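Local coordinates for ORF10 (PDB 6RIW), which probably carries out the ketosynthase condensation step of polyunsaturated fatty acid synthesis, this chain being the ketosynthase-chain length factor didomain of a longer synthase, at residues A[733-739]-A[802-807]; A[60-66]-A[258-262]. All blocks are in the same frame, centred on the assembly; numbering follows the deposited sequence.

Contact 1: A[733-739]-A[802-807]; sequences ILDQQQW and AHASGF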
ATOM      1  N   ILE A 733     -30.154   8.183 -10.415  1.00 28.48           N
ATOM      2  CA  ILE A 733     -29.188   7.445  -9.597  1.00 23.41           C
ATOM      3  C   ILE A 733     -28.542   8.382  -8.587  1.00 20.23           C
ATOM      4  O   ILE A 733     -28.248   7.973  -7.455  1.00 22.03           O
ATOM      5  CB  ILE A 733     -28.142   6.720 -10.478  1.00 24.09           C
ATOM      6  CG1 ILE A 733     -27.224   5.782  -9.667  1.00 23.73           C
ATOM      7  CG2 ILE A 733     -27.268   7.713 -11.207  1.00 22.45           C
ATOM      8  CD1 ILE A 733     -27.910   4.837  -8.681  1.00 28.87           C
ATOM      9  N   LEU A 734     -28.371   9.667  -8.940  1.00 17.09           N
ATOM     10  CA  LEU A 734     -27.803  10.627  -7.995  1.00 13.58           C
ATOM     11  C   LEU A 734     -28.756  10.998  -6.873  1.00 19.63           C
ATOM     12  O   LEU A 734     -28.317  11.626  -5.905  1.00 17.79           O
ATOM     13  CB  LEU A 734     -27.360  11.900  -8.711  1.00 14.73           C
ATOM     14  CG  LEU A 734     -26.113  11.692  -9.565  1.00 19.13           C
ATOM     15  CD1 LEU A 734     -25.762  12.978 -10.309  1.00 17.21           C
ATOM     16  CD2 LEU A 734     -24.960  11.243  -8.676  1.00 16.25           C
ATOM     17  N   ASP A 735     -30.038  10.645  -6.977  1.00 19.51           N
ATOM     18  CA  ASP A 735     -30.972  10.912  -5.884  1.00 23.20           C
ATOM     19  C   ASP A 735     -30.918   9.861  -4.776  1.00 22.00           C
ATOM     20  O   ASP A 735     -31.523  10.074  -3.723  1.00 23.91           O
ATOM     21  CB  ASP A 735     -32.412  11.002  -6.410  1.00 24.63           C
ATOM     22  CG  ASP A 735     -32.641  12.209  -7.318  1.00 31.11           C
ATOM     23  OD1 ASP A 735     -31.856  13.185  -7.267  1.00 28.20           O
ATOM     24  OD2 ASP A 735     -33.625  12.174  -8.096  1.00 40.67           O
ATOM     25  N   GLN A 736     -30.238   8.739  -4.989  1.00 19.90           N
ATOM     26  CA  GLN A 736     -30.089   7.722  -3.953  1.00 22.04           C
ATOM     27  C   GLN A 736     -29.379   8.285  -2.726  1.00 20.20           C
ATOM     28  O   GLN A 736     -28.419   9.048  -2.842  1.00 22.58           O
ATOM     29  CB  GLN A 736     -29.297   6.537  -4.498  1.00 24.15           C
ATOM     30  CG  GLN A 736     -30.003   5.797  -5.597  1.00 26.85           C
ATOM     31  CD  GLN A 736     -31.286   5.203  -5.101  1.00 34.52           C
ATOM     32  OE1 GLN A 736     -32.372   5.604  -5.516  1.00 38.43           O
ATOM     33  NE2 GLN A 736     -31.172   4.256  -4.177  1.00 31.50           N
ATOM     34  N   GLN A 737     -29.837   7.873  -1.545  1.00 18.65           N
ATOM     35  CA  GLN A 737     -29.312   8.348  -0.270  1.00 24.82           C
ATOM     36  C   GLN A 737     -28.494   7.307   0.482  1.00 17.32           C
ATOM     37  O   GLN A 737     -28.071   7.572   1.612  1.00 16.07           O
ATOM     38  CB  GLN A 737     -30.471   8.781   0.635  1.00 29.45           C
ATOM     39  CG  GLN A 737     -31.270   9.948   0.136  1.00 32.18           C
ATOM     40  CD  GLN A 737     -31.499  10.952   1.245  1.00 43.61           C
ATOM     41  OE1 GLN A 737     -30.603  11.736   1.579  1.00 36.49           O
ATOM     42  NE2 GLN A 737     -32.691  10.910   1.856  1.00 47.43           N
ATOM     43  N   GLN A 738     -28.300   6.119  -0.086  1.00 17.06           N
ATOM     44  CA  GLN A 738     -27.573   5.038   0.572  1.00 15.14           C
ATOM     45  C   GLN A 738     -26.635   4.402  -0.443  1.00 15.52           C
ATOM     46  O   GLN A 738     -26.933   4.384  -1.645  1.00 15.50           O
ATOM     47  CB  GLN A 738     -28.535   3.962   1.136  1.00 15.88           C
ATOM     48  CG  GLN A 738     -29.486   4.513   2.188  1.00 19.30           C
ATOM     49  CD  GLN A 738     -30.520   3.513   2.648  1.00 21.09           C
ATOM     50  OE1 GLN A 738     -30.896   2.588   1.916  1.00 20.48           O
ATOM     51  NE2 GLN A 738     -31.002   3.703   3.868  1.00 23.29           N
ATOM     52  N   TRP A 739     -25.512   3.858   0.040  1.00 12.73           N
ATOM     53  CA  TRP A 739     -24.543   3.220  -0.852  1.00 12.34           C
ATOM     54  C   TRP A 739     -24.822   1.719  -0.979  1.00 13.43           C
ATOM     55  O   TRP A 739     -25.402   1.086  -0.087  1.00 11.31           O
ATOM     56  CB  TRP A 739     -23.095   3.463  -0.389  1.00 11.56           C
ATOM     57  CG  TRP A 739     -22.759   2.961   0.998  1.00 11.15           C
ATOM     58  CD1 TRP A 739     -22.969   3.618   2.183  1.00 12.36           C
ATOM     59  CD2 TRP A 739     -22.134   1.710   1.335  1.00 10.42           C
ATOM     60  NE1 TRP A 739     -22.520   2.848   3.239  1.00 10.10           N
ATOM     61  CE2 TRP A 739     -22.006   1.674   2.747  1.00 10.64           C
ATOM     62  CE3 TRP A 739     -21.669   0.622   0.581  1.00  9.33           C
ATOM     63  CZ2 TRP A 739     -21.454   0.585   3.419  1.00  9.93           C
ATOM     64  CZ3 TRP A 739     -21.102  -0.450   1.241  1.00 10.33           C
ATOM     65  CH2 TRP A 739     -20.991  -0.456   2.659  1.00 10.82           C
ATOM     66  N   ALA A 802     -21.245   9.023 -13.736  1.00 15.37           N
ATOM     67  CA  ALA A 802     -21.070   9.702 -12.456  1.00 15.99           C
ATOM     68  C   ALA A 802     -20.452   8.753 -11.434  1.00 15.50           C
ATOM     69  O   ALA A 802     -20.577   7.531 -11.537  1.00 14.37           O
ATOM     70  CB  ALA A 802     -22.419  10.211 -11.935  1.00 15.52           C
ATOM     71  N   HIS A 803     -19.771   9.329 -10.443  1.00 13.45           N
ATOM     72  CA  HIS A 803     -19.313   8.530  -9.310  1.00 13.74           C
ATOM     73  C   HIS A 803     -20.501   7.870  -8.611  1.00 14.78           C
ATOM     74  O   HIS A 803     -20.500   6.658  -8.375  1.00 13.68           O
ATOM     75  CB  HIS A 803     -18.517   9.435  -8.354  1.00 14.24           C
ATOM     76  CG  HIS A 803     -17.832   8.708  -7.241  1.00 13.83           C
ATOM     77  ND1 HIS A 803     -16.898   7.710  -7.453  1.00 17.92           N
ATOM     78  CD2 HIS A 803     -17.940   8.842  -5.894  1.00 16.30           C
ATOM     79  CE1 HIS A 803     -16.476   7.253  -6.285  1.00 15.87           C
ATOM     80  NE2 HIS A 803     -17.084   7.928  -5.325  1.00 16.95           N
ATOM     81  N   ALA A 804     -21.539   8.663  -8.310  1.00 13.49           N
ATOM     82  CA  ALA A 804     -22.818   8.197  -7.756  1.00 12.31           C
ATOM     83  C   ALA A 804     -22.625   7.193  -6.613  1.00 11.15           C
ATOM     84  O   ALA A 804     -23.174   6.092  -6.616  1.00 13.63           O
ATOM     85  CB  ALA A 804     -23.696   7.604  -8.849  1.00 14.84           C
ATOM     86  N   SER A 805     -21.819   7.584  -5.630  1.00 11.11           N
ATOM     87  CA  SER A 805     -21.456   6.673  -4.550  1.00 12.60           C
ATOM     88  C   SER A 805     -22.635   6.345  -3.650  1.00 11.76           C
ATOM     89  O   SER A 805     -22.658   5.276  -3.030  1.00 12.37           O
ATOM     90  CB  SER A 805     -20.351   7.297  -3.701  1.00 14.48           C
ATOM     91  OG  SER A 805     -20.823   8.503  -3.106  1.00 13.28           O
ATOM     92  N   GLY A 806     -23.590   7.263  -3.516  1.00 12.44           N
ATOM     93  CA  GLY A 806     -24.628   7.077  -2.523  1.00 12.51           C
ATOM     94  C   GLY A 806     -24.307   7.661  -1.160  1.00 14.58           C
ATOM     95  O   GLY A 806     -25.148   7.575  -0.254  1.00 14.78           O
ATOM     96  N   PHE A 807     -23.117   8.247  -0.984  1.00 12.92           N
ATOM     97  CA  PHE A 807     -22.859   9.126   0.153  1.00 13.47           C
ATOM     98  C   PHE A 807     -23.369  10.513  -0.202  1.00 14.99           C
ATOM     99  O   PHE A 807     -23.042  11.035  -1.264  1.00 13.35           O
ATOM    100  CB  PHE A 807     -21.366   9.143   0.477  1.00 13.32           C
ATOM    101  CG  PHE A 807     -20.839   7.787   0.849  1.00 14.70           C
ATOM    102  CD1 PHE A 807     -20.993   7.306   2.143  1.00 12.98           C
ATOM    103  CD2 PHE A 807     -20.240   6.965  -0.100  1.00 16.37           C
ATOM    104  CE1 PHE A 807     -20.527   6.058   2.506  1.00 12.13           C
ATOM    105  CE2 PHE A 807     -19.770   5.707   0.260  1.00 19.16           C
ATOM    106  CZ  PHE A 807     -19.926   5.251   1.575  1.00 12.72           C
TER
HETATM  107  O   HOH W   1     -26.175   6.835  -5.890  1.00 20.83           O

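Contact 2: A[60-66]-A[258-262]; sequences CVHGGYI and FAGEG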
ATOM      1  N   CYS A  60      11.995 -13.299  18.150  1.00 23.40           N
ATOM      2  CA  CYS A  60      12.900 -12.165  18.268  1.00 25.59           C
ATOM      3  C   CYS A  60      12.067 -10.922  18.560  1.00 28.68           C
ATOM      4  O   CYS A  60      11.021 -10.726  17.930  1.00 28.06           O
ATOM      5  CB  CYS A  60      13.715 -11.997  16.977  1.00 25.21           C
ATOM      6  SG  CYS A  60      14.825 -10.548  16.920  1.00 30.55           S
ATOM      7  N   VAL A  61      12.503 -10.107  19.525  1.00 23.88           N
ATOM      8  CA  VAL A  61      11.827  -8.844  19.830  1.00 26.92           C
ATOM      9  C   VAL A  61      12.691  -7.631  19.518  1.00 27.15           C
ATOM     10  O   VAL A  61      12.246  -6.492  19.740  1.00 25.94           O
ATOM     11  CB  VAL A  61      11.335  -8.790  21.293  1.00 26.88           C
ATOM     12  CG1 VAL A  61      10.275  -9.855  21.545  1.00 30.62           C
ATOM     13  CG2 VAL A  61      12.497  -8.935  22.258  1.00 29.79           C
ATOM     14  N   HIS A  62      13.895  -7.830  18.980  1.00 22.57           N
ATOM     15  CA  HIS A  62      14.775  -6.724  18.635  1.00 23.43           C
ATOM     16  C   HIS A  62      14.300  -6.033  17.358  1.00 24.12           C
ATOM     17  O   HIS A  62      13.844  -6.684  16.415  1.00 22.57           O
ATOM     18  CB  HIS A  62      16.210  -7.224  18.448  1.00 24.11           C
ATOM     19  CG  HIS A  62      16.919  -7.506  19.736  1.00 29.36           C
ATOM     20  ND1 HIS A  62      16.887  -8.742  20.349  1.00 35.27           N
ATOM     21  CD2 HIS A  62      17.655  -6.705  20.542  1.00 31.63           C
ATOM     22  CE1 HIS A  62      17.573  -8.689  21.477  1.00 30.47           C
ATOM     23  NE2 HIS A  62      18.050  -7.466  21.615  1.00 35.33           N
ATOM     24  N   GLY A  63      14.429  -4.712  17.334  1.00 21.79           N
ATOM     25  CA  GLY A  63      14.083  -3.940  16.152  1.00 23.16           C
ATOM     26  C   GLY A  63      14.525  -2.503  16.316  1.00 20.75           C
ATOM     27  O   GLY A  63      15.128  -2.124  17.323  1.00 23.37           O
ATOM     28  N   GLY A  64      14.224  -1.702  15.297  1.00 21.05           N
ATOM     29  CA  GLY A  64      14.458  -0.279  15.379  1.00 19.97           C
ATOM     30  C   GLY A  64      13.136   0.415  15.627  1.00 21.06           C
ATOM     31  O   GLY A  64      12.293   0.445  14.733  1.00 21.38           O
ATOM     32  N   TYR A  65      12.917   0.943  16.831  1.00 18.11           N
ATOM     33  CA  TYR A  65      11.621   1.511  17.180  1.00 23.04           C
ATOM     34  C   TYR A  65      11.731   3.002  17.437  1.00 21.27           C
ATOM     35  O   TYR A  65      12.809   3.531  17.731  1.00 22.19           O
ATOM     36  CB  TYR A  65      11.016   0.815  18.404  1.00 22.18           C
ATOM     37  CG  TYR A  65      10.861  -0.654  18.140  1.00 22.75           C
ATOM     38  CD1 TYR A  65       9.924  -1.110  17.221  1.00 20.04           C
ATOM     39  CD2 TYR A  65      11.680  -1.583  18.778  1.00 21.67           C
ATOM     40  CE1 TYR A  65       9.795  -2.460  16.960  1.00 23.60           C
ATOM     41  CE2 TYR A  65      11.556  -2.930  18.529  1.00 23.76           C
ATOM     42  CZ  TYR A  65      10.613  -3.366  17.619  1.00 26.80           C
ATOM     43  OH  TYR A  65      10.497  -4.717  17.360  1.00 31.98           O
ATOM     44  N   ILE A  66      10.590   3.671  17.284  1.00 18.26           N
ATOM     45  CA  ILE A  66      10.455   5.099  17.553  1.00 19.99           C
ATOM     46  C   ILE A  66      10.005   5.216  18.999  1.00 21.62           C
ATOM     47  O   ILE A  66       8.871   4.864  19.326  1.00 22.24           O
ATOM     48  CB  ILE A  66       9.441   5.773  16.617  1.00 20.76           C
ATOM     49  CG1 ILE A  66       9.836   5.597  15.148  1.00 17.32           C
ATOM     50  CG2 ILE A  66       9.280   7.266  16.965  1.00 19.09           C
ATOM     51  CD1 ILE A  66      11.292   6.013  14.858  1.00 18.68           C
ATOM     52  N   PHE A 258      16.829  -7.494  11.681  1.00 20.32           N
ATOM     53  CA  PHE A 258      15.834  -6.928  12.584  1.00 20.14           C
ATOM     54  C   PHE A 258      15.043  -5.880  11.805  1.00 20.31           C
ATOM     55  O   PHE A 258      15.613  -5.139  10.996  1.00 20.50           O
ATOM     56  CB  PHE A 258      16.470  -6.251  13.804  1.00 21.15           C
ATOM     57  CG  PHE A 258      17.289  -7.167  14.677  1.00 23.98           C
ATOM     58  CD1 PHE A 258      16.987  -8.518  14.797  1.00 22.92           C
ATOM     59  CD2 PHE A 258      18.359  -6.654  15.398  1.00 25.50           C
ATOM     60  CE1 PHE A 258      17.750  -9.357  15.632  1.00 23.93           C
ATOM     61  CE2 PHE A 258      19.125  -7.474  16.239  1.00 26.24           C
ATOM     62  CZ  PHE A 258      18.830  -8.823  16.344  1.00 25.94           C
ATOM     63  N   ALA A 259      13.735  -5.838  12.031  1.00 20.86           N
ATOM     64  CA  ALA A 259      12.861  -4.888  11.352  1.00 21.01           C
ATOM     65  C   ALA A 259      12.785  -3.579  12.139  1.00 22.70           C
ATOM     66  O   ALA A 259      13.360  -3.443  13.219  1.00 23.38           O
ATOM     67  CB  ALA A 259      11.478  -5.494  11.153  1.00 19.49           C
ATOM     68  N   GLY A 260      12.070  -2.592  11.598  1.00 20.31           N
ATOM     69  CA  GLY A 260      12.079  -1.266  12.188  1.00 20.20           C
ATOM     70  C   GLY A 260      10.916  -0.442  11.670  1.00 22.52           C
ATOM     71  O   GLY A 260      10.137  -0.883  10.822  1.00 20.24           O
ATOM     72  N   GLU A 261      10.809   0.771  12.199  1.00 18.87           N
ATOM     73  CA  GLU A 261       9.709   1.664  11.879  1.00 19.82           C
ATOM     74  C   GLU A 261      10.245   3.088  11.821  1.00 20.12           C
ATOM     75  O   GLU A 261      11.366   3.369  12.258  1.00 17.49           O
ATOM     76  CB  GLU A 261       8.583   1.529  12.920  1.00 22.75           C
ATOM     77  CG  GLU A 261       9.096   1.636  14.338  1.00 20.49           C
ATOM     78  CD  GLU A 261       7.995   1.541  15.396  1.00 25.72           C
ATOM     79  OE1 GLU A 261       6.950   0.890  15.142  1.00 24.97           O
ATOM     80  OE2 GLU A 261       8.173   2.136  16.491  1.00 23.87           O
ATOM     81  N   GLY A 262       9.450   3.986  11.253  1.00 17.41           N
ATOM     82  CA  GLY A 262       9.814   5.386  11.192  1.00 16.53           C
ATOM     83  C   GLY A 262       9.309   6.003   9.902  1.00 16.45           C
ATOM     84  O   GLY A 262       8.472   5.425   9.212  1.00 14.68           O
TER
HETATM   85  O   HOH W   2      11.941  -6.628  14.360  1.00 21.82           O

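Contact 1: A[733-739]-A[802-807]
Trp-739 and Phe-807 carry the aromatic part of this contact. The five-membered ring of the indole and the phenyl ring form an offset stack with planes 18° apart, Phe-807 CZ lying over one indole face near its rim and Trp-739 CD1 approaching Phe-807 CE1 to 3.5 Å. A chi1 of 59° sets Trp-739 CG between its backbone N and carbonyl carbon, which brings the indole alongside the phenyl; NE1 donates to Gly-709 O, while Phe-838 meets the indole edge-to-face.

The main chains also come close: the CA atoms of Gly-806 and Trp-739 are 4.2 Å apart, and Ser-805 O lies 3.2 Å from Trp-739 CB. Any side chain at Gly-806 would run into Gln-738 O. The 802-807 loop links strand 797-801 to helix 808-821 in the thiolase-like fold, with Phe-807 at the N-cap position. An ST turn shapes it, Phe-807 N donating to Ser-805 OG (3.1 Å), which also bonds Glu-810.

Apolar contacts hold the other end: Leu-734 CD2 lies 3.9 Å from Ala-804 CB, with Ile-733 CG1 on the same methyl at 4.1 Å.

Polar bridging falls to one water, which donates to Ile-733 O (2.8 Å) and, weakly, to Ala-804 O.

Contact 2: A[60-66]-A[258-262]
Gly-64 and Gly-260 form a parallel bridge at the tight centre of this contact, their CA atoms 4.1 Å apart, a closeness consistent with glycine on both sides. Gly-64 is gripped twice: its N donates to Ala-259 O at 2.8 Å, and its O accepts from Glu-261 N at 3.0 Å. Short strand 62-64 is thereby joined to the start of strand 259-270 in the ketosynthase half of the chain, with strand 34-35 pairing beyond it.

Past the bridge a side chain takes over the pairing. Glu-261 has chi1 50° and an extended chain beyond CG, which carries its carboxylate to the edge of the Tyr-65 ring, close to the ring plane, the two planes 87° apart. There OE2 uses its anti lone pair to accept from Ile-66 N at 3.0 Å, almost straight at 176°.

At the other end the backbone pairing loosens, although the side chains still pack closely. Between His-62 and Ala-259 a water intervenes, donating to His-62 O (2.8 Å) and accepting from Ala-259 N. Partly exposed His-62 rests its CB over the centre of one Phe-258 face, 3.5 Å from the centroid, while the two rings are slid apart and barely overlap. Cys-60 SG comes obliquely to the same ring, 3.4 Å from Phe-258 CE1. With Phe-258 cut back to alanine, His-62 CB would probably lose its aromatic floor and Cys-60 SG its ring neighbour, opening a gap beneath His-62.

The buried Glu-261 carboxylate, taking the Ile-66 N-H almost in line, is probably fixed in its rotation, standing in for a strand carbonyl.

Contact 1 and contact 2 lie in different halves of the didomain, on opposite sides of the chain's centre: their centres are 44 Å apart and their nearest atoms about 29 Å, so neither touches the other. They fall near comparable strands without being equivalent: contact 2 pairs the start of strand 259-270 with strand 62-64, whereas contact 1 sets the loop leading into strand 741-752 against loop 802-807; strand 527-528 is the parallel neighbour of strand 741-752. Both long strands also run antiparallel to the first strand of their half, 4-12 and 469-478, consistent with repeated ketosynthase-like halves. The magnesium ion, bound at Met-1 and Lys-286, lies away from both contacts.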